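Local coordinates for activator of Hsp90 ATPase homologue 1/2-like C-terminal domain-containing protein (Enterococcus faecalis, PDB 2NN5), which is of unknown function but belongs to the AHA1 family, named after the activator of Hsp90 ATPase, and binds magnesium, at residues W105-D113 with V125-T136. Residues are numbered along the deposited sequence; the frame is centred on the assembly and turned at random. Where two conformers were deposited one is given.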
loop_
_atom_site.group_PDB
_atom_site.type_symbol
_atom_site.label_atom_id
_atom_site.label_comp_id
_atom_site.label_asym_id
_atom_site.label_seq_id
_atom_site.Cartn_x
_atom_site.Cartn_y
_atom_site.Cartn_z
ATOM N N TRP A 105 7.735 7.734 2.670
ATOM C CA TRP A 105 8.058 6.650 1.760
ATOM C C TRP A 105 8.938 7.177 0.623
ATOM O O TRP A 105 8.467 7.970 -0.194
ATOM C CB TRP A 105 6.798 6.034 1.187
ATOM C CG TRP A 105 7.090 4.841 0.358
ATOM C CD1 TRP A 105 7.041 4.756 -1.008
ATOM C CD2 TRP A 105 7.440 3.559 0.839
ATOM N NE1 TRP A 105 7.400 3.481 -1.410
ATOM C CE2 TRP A 105 7.631 2.719 -0.282
ATOM C CE3 TRP A 105 7.574 3.021 2.130
ATOM C CZ2 TRP A 105 7.966 1.356 -0.150
ATOM C CZ3 TRP A 105 7.897 1.673 2.261
ATOM C CH2 TRP A 105 8.117 0.854 1.123
ATOM N N ASP A 106 10.207 6.765 0.602
ATOM C CA ASP A 106 11.138 7.263 -0.442
ATOM C C ASP A 106 11.111 8.806 -0.195
ATOM O O ASP A 106 11.202 9.295 0.965
ATOM C CB ASP A 106 10.625 6.824 -1.855
ATOM C CG ASP A 106 11.703 6.822 -2.965
ATOM O OD1 ASP A 106 12.203 7.912 -3.308
ATOM O OD2 ASP A 106 11.967 5.722 -3.561
ATOM N N THR A 107 10.972 9.606 -1.252
ATOM C CA THR A 107 10.934 11.068 -1.076
ATOM C C THR A 107 9.492 11.593 -0.963
ATOM O O THR A 107 9.264 12.799 -0.942
ATOM C CB THR A 107 11.603 11.765 -2.281
ATOM O OG1 THR A 107 10.857 11.432 -3.456
ATOM C CG2 THR A 107 13.128 11.376 -2.434
ATOM N N GLY A 108 8.512 10.681 -0.896
ATOM C CA GLY A 108 7.100 11.072 -0.767
ATOM C C GLY A 108 6.445 10.487 0.474
ATOM O O GLY A 108 7.085 10.333 1.511
ATOM N N ILE A 109 5.146 10.192 0.334
ATOM C CA ILE A 109 4.274 9.799 1.457
ATOM C C ILE A 109 3.311 8.745 1.013
ATOM O O ILE A 109 2.827 8.776 -0.112
ATOM C CB ILE A 109 3.381 10.995 1.887
ATOM C CG1 ILE A 109 4.289 12.153 2.269
ATOM C CG2 ILE A 109 2.285 10.575 2.973
ATOM C CD1 ILE A 109 4.848 12.008 3.691
ATOM N N ILE A 110 3.049 7.781 1.891
ATOM C CA ILE A 110 1.903 6.853 1.732
ATOM C C ILE A 110 0.917 7.123 2.852
ATOM O O ILE A 110 1.299 7.558 3.981
ATOM C CB ILE A 110 2.356 5.391 1.790
ATOM C CG1 ILE A 110 3.054 5.073 3.121
ATOM C CG2 ILE A 110 3.249 5.056 0.538
ATOM C CD1 ILE A 110 3.577 3.601 3.146
ATOM N N TYR A 111 -0.363 6.872 2.576
ATOM C CA TYR A 111 -1.440 7.227 3.536
ATOM C C TYR A 111 -2.502 6.147 3.485
ATOM O O TYR A 111 -2.970 5.791 2.392
ATOM C CB TYR A 111 -2.000 8.615 3.199
ATOM C CG TYR A 111 -2.891 9.176 4.254
ATOM C CD1 TYR A 111 -2.325 9.844 5.334
ATOM C CD2 TYR A 111 -4.275 9.079 4.154
ATOM C CE1 TYR A 111 -3.162 10.396 6.346
ATOM C CE2 TYR A 111 -5.098 9.633 5.113
ATOM C CZ TYR A 111 -4.541 10.266 6.213
ATOM O OH TYR A 111 -5.440 10.837 7.116
ATOM N N PHE A 112 -2.839 5.616 4.671
ATOM C CA PHE A 112 -3.869 4.581 4.837
ATOM C C PHE A 112 -5.038 5.219 5.579
ATOM O O PHE A 112 -4.868 5.748 6.661
ATOM C CB PHE A 112 -3.329 3.404 5.655
ATOM C CG PHE A 112 -2.092 2.778 5.065
ATOM C CD1 PHE A 112 -2.177 1.642 4.220
ATOM C CD2 PHE A 112 -0.806 3.293 5.357
ATOM C CE1 PHE A 112 -1.003 1.058 3.690
ATOM C CE2 PHE A 112 0.365 2.718 4.777
ATOM C CZ PHE A 112 0.241 1.602 3.943
ATOM N N ASP A 113 -6.223 5.113 5.003
ATOM C CA ASP A 113 -7.453 5.645 5.600
ATOM C C ASP A 113 -8.457 4.499 5.723
ATOM O O ASP A 113 -8.856 3.888 4.718
ATOM C CB ASP A 113 -7.993 6.698 4.631
ATOM C CG ASP A 113 -9.046 7.558 5.225
ATOM O OD1 ASP A 113 -9.426 7.339 6.390
ATOM O OD2 ASP A 113 -9.450 8.520 4.500
ATOM N N VAL A 125 -8.564 2.880 2.070
ATOM C CA VAL A 125 -8.265 3.814 0.998
ATOM C C VAL A 125 -6.775 4.142 1.135
ATOM O O VAL A 125 -6.311 4.686 2.154
ATOM C CB VAL A 125 -9.158 5.066 1.032
ATOM C CG1 VAL A 125 -8.801 5.980 -0.177
ATOM C CG2 VAL A 125 -10.580 4.639 0.911
ATOM N N PHE A 126 -6.017 3.789 0.114
ATOM C CA PHE A 126 -4.562 4.019 0.085
ATOM C C PHE A 126 -4.292 5.192 -0.845
ATOM O O PHE A 126 -4.836 5.236 -1.964
ATOM C CB PHE A 126 -3.831 2.763 -0.426
ATOM C CG PHE A 126 -2.335 2.942 -0.606
ATOM C CD1 PHE A 126 -1.466 2.729 0.469
ATOM C CD2 PHE A 126 -1.808 3.295 -1.861
ATOM C CE1 PHE A 126 -0.100 2.846 0.286
ATOM C CE2 PHE A 126 -0.441 3.430 -2.030
ATOM C CZ PHE A 126 0.421 3.214 -0.940
ATOM N N SER A 127 -3.463 6.141 -0.411
ATOM C CA SER A 127 -3.062 7.192 -1.345
ATOM C C SER A 127 -1.584 7.524 -1.170
ATOM O O SER A 127 -0.976 7.167 -0.122
ATOM C CB SER A 127 -3.933 8.410 -1.166
ATOM O OG SER A 127 -3.911 8.886 0.165
ATOM N N GLU A 128 -0.968 8.040 -2.243
ATOM C CA GLU A 128 0.486 8.186 -2.222
ATOM C C GLU A 128 0.901 9.395 -3.043
ATOM O O GLU A 128 0.301 9.677 -4.096
ATOM C CB GLU A 128 1.124 6.919 -2.810
ATOM C CG GLU A 128 2.664 6.925 -2.844
ATOM C CD GLU A 128 3.289 5.680 -3.452
ATOM O OE1 GLU A 128 2.591 4.879 -4.119
ATOM O OE2 GLU A 128 4.535 5.556 -3.299
ATOM N N SER A 129 1.940 10.090 -2.562
ATOM C CA SER A 129 2.569 11.225 -3.292
ATOM C C SER A 129 3.925 10.738 -3.755
ATOM O O SER A 129 4.727 10.275 -2.914
ATOM C CB SER A 129 2.738 12.448 -2.382
ATOM O OG SER A 129 3.427 13.509 -3.053
ATOM N N LEU A 130 4.194 10.869 -5.051
ATOM C CA LEU A 130 5.468 10.453 -5.658
ATOM C C LEU A 130 6.097 11.602 -6.433
ATOM O O LEU A 130 5.795 11.830 -7.607
ATOM C CB LEU A 130 5.275 9.226 -6.598
ATOM C CG LEU A 130 4.523 8.030 -5.995
ATOM C CD1 LEU A 130 2.984 8.124 -6.187
ATOM C CD2 LEU A 130 5.052 6.758 -6.636
ATOM N N PRO A 131 6.933 12.363 -5.741
ATOM C CA PRO A 131 7.605 13.477 -6.423
ATOM C C PRO A 131 8.551 12.970 -7.490
ATOM O O PRO A 131 8.893 11.767 -7.530
ATOM C CB PRO A 131 8.363 14.169 -5.286
ATOM C CG PRO A 131 7.639 13.770 -4.030
ATOM C CD PRO A 131 7.268 12.328 -4.292
ATOM N N GLU A 132 8.949 13.913 -8.345
ATOM C CA GLU A 132 9.781 13.578 -9.504
ATOM C C GLU A 132 11.163 13.021 -9.125
ATOM O O GLU A 132 11.759 12.262 -9.920
ATOM C CB GLU A 132 9.894 14.786 -10.467
ATOM C CG GLU A 132 10.479 14.493 -11.860
ATOM C CD GLU A 132 12.006 14.564 -11.886
ATOM O OE1 GLU A 132 12.573 15.194 -10.961
ATOM O OE2 GLU A 132 12.635 13.986 -12.816
ATOM N N ASN A 133 11.649 13.356 -7.909
ATOM C CA ASN A 133 12.932 12.811 -7.435
ATOM C C ASN A 133 12.864 11.426 -6.763
ATOM O O ASN A 133 13.865 10.938 -6.230
ATOM C CB ASN A 133 13.668 13.825 -6.534
ATOM C CG ASN A 133 12.994 14.045 -5.202
ATOM O OD1 ASN A 133 13.600 14.638 -4.280
ATOM N ND2 ASN A 133 11.768 13.565 -5.056
ATOM N N PHE A 134 11.693 10.768 -6.841
ATOM C CA PHE A 134 11.592 9.409 -6.342
ATOM C C PHE A 134 12.743 8.590 -6.862
ATOM O O PHE A 134 13.062 8.636 -8.063
ATOM C CB PHE A 134 10.326 8.757 -6.882
ATOM C CG PHE A 134 9.492 8.140 -5.839
ATOM C CD1 PHE A 134 8.906 8.943 -4.868
ATOM C CD2 PHE A 134 9.245 6.794 -5.855
ATOM C CE1 PHE A 134 8.082 8.410 -3.903
ATOM C CE2 PHE A 134 8.434 6.239 -4.881
ATOM C CZ PHE A 134 7.830 7.073 -3.916
ATOM N N THR A 135 13.347 7.808 -5.981
ATOM C CA THR A 135 14.485 6.988 -6.365
ATOM C C THR A 135 14.105 5.752 -7.195
ATOM O O THR A 135 14.841 5.367 -8.102
ATOM C CB THR A 135 15.373 6.643 -5.134
ATOM O OG1 THR A 135 14.657 5.804 -4.250
ATOM C CG2 THR A 135 15.719 7.895 -4.398
ATOM N N THR A 136 12.961 5.148 -6.921
ATOM C CA THR A 136 12.448 3.996 -7.684
ATOM C C THR A 136 11.592 4.577 -8.833
ATOM O O THR A 136 10.853 5.545 -8.600
ATOM C CB THR A 136 11.524 3.174 -6.765
ATOM O OG1 THR A 136 12.272 2.679 -5.639
ATOM C CG2 THR A 136 10.858 2.003 -7.518
HETATM O O HOH W 1 10.446 3.193 -3.454
#
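Phe112 and Phe126 sit opposite one another in a non-hydrogen-bonded pair of an antiparallel beta hairpin, their side chains side by side on the same face of a sheet that packs against the long helix 138-157, consistent with the SRPBCC (helix-grip) fold. The hairpin illustrates how one strand pair can serve a core on one face and a loop junction at its end. In the core, the edge of the Phe126 ring meets the face of Phe112 in a T-shaped stack, CD1 of Phe126 lying 3.7 Å from CE1 of Phe112 and the planes inclined at 67°. With CG anti to the backbone N (chi1 175°), Phe126 also brings its CZ to 3.7 Å from CG2 of Ile110. Trp145 and Leu149 of helix 138-157 pack against this layer. Tyr111, Ser127 and Val125, among others, occupy the other face, while paired backbone bonds join Ile109 to Ser129, Tyr111 to Ser127 and Asp113 to Val125.

At the end of the strands, the type II' turn from Trp105 to Gly108 packs on the loop after Leu130. Here the Phe134 ring is covered on both faces: CB of Asp106 makes a CH-pi contact 3.7 Å from its centroid, and CD2 of Leu130 lies over the opposite face, offset toward the rim. The Asp106 carboxylate is held from several directions. OD1 takes the N-H of Thr107 on its anti lone pair and, on the syn side, that of Thr135 in a nearly straight bond (172°). OD2 accepts a hydrogen bond from OG1 of Thr135 at 2.8 Å, met from above the carboxylate plane, and a water that donates to OD2 accepts from OG1 of Thr136 at 2.9 Å.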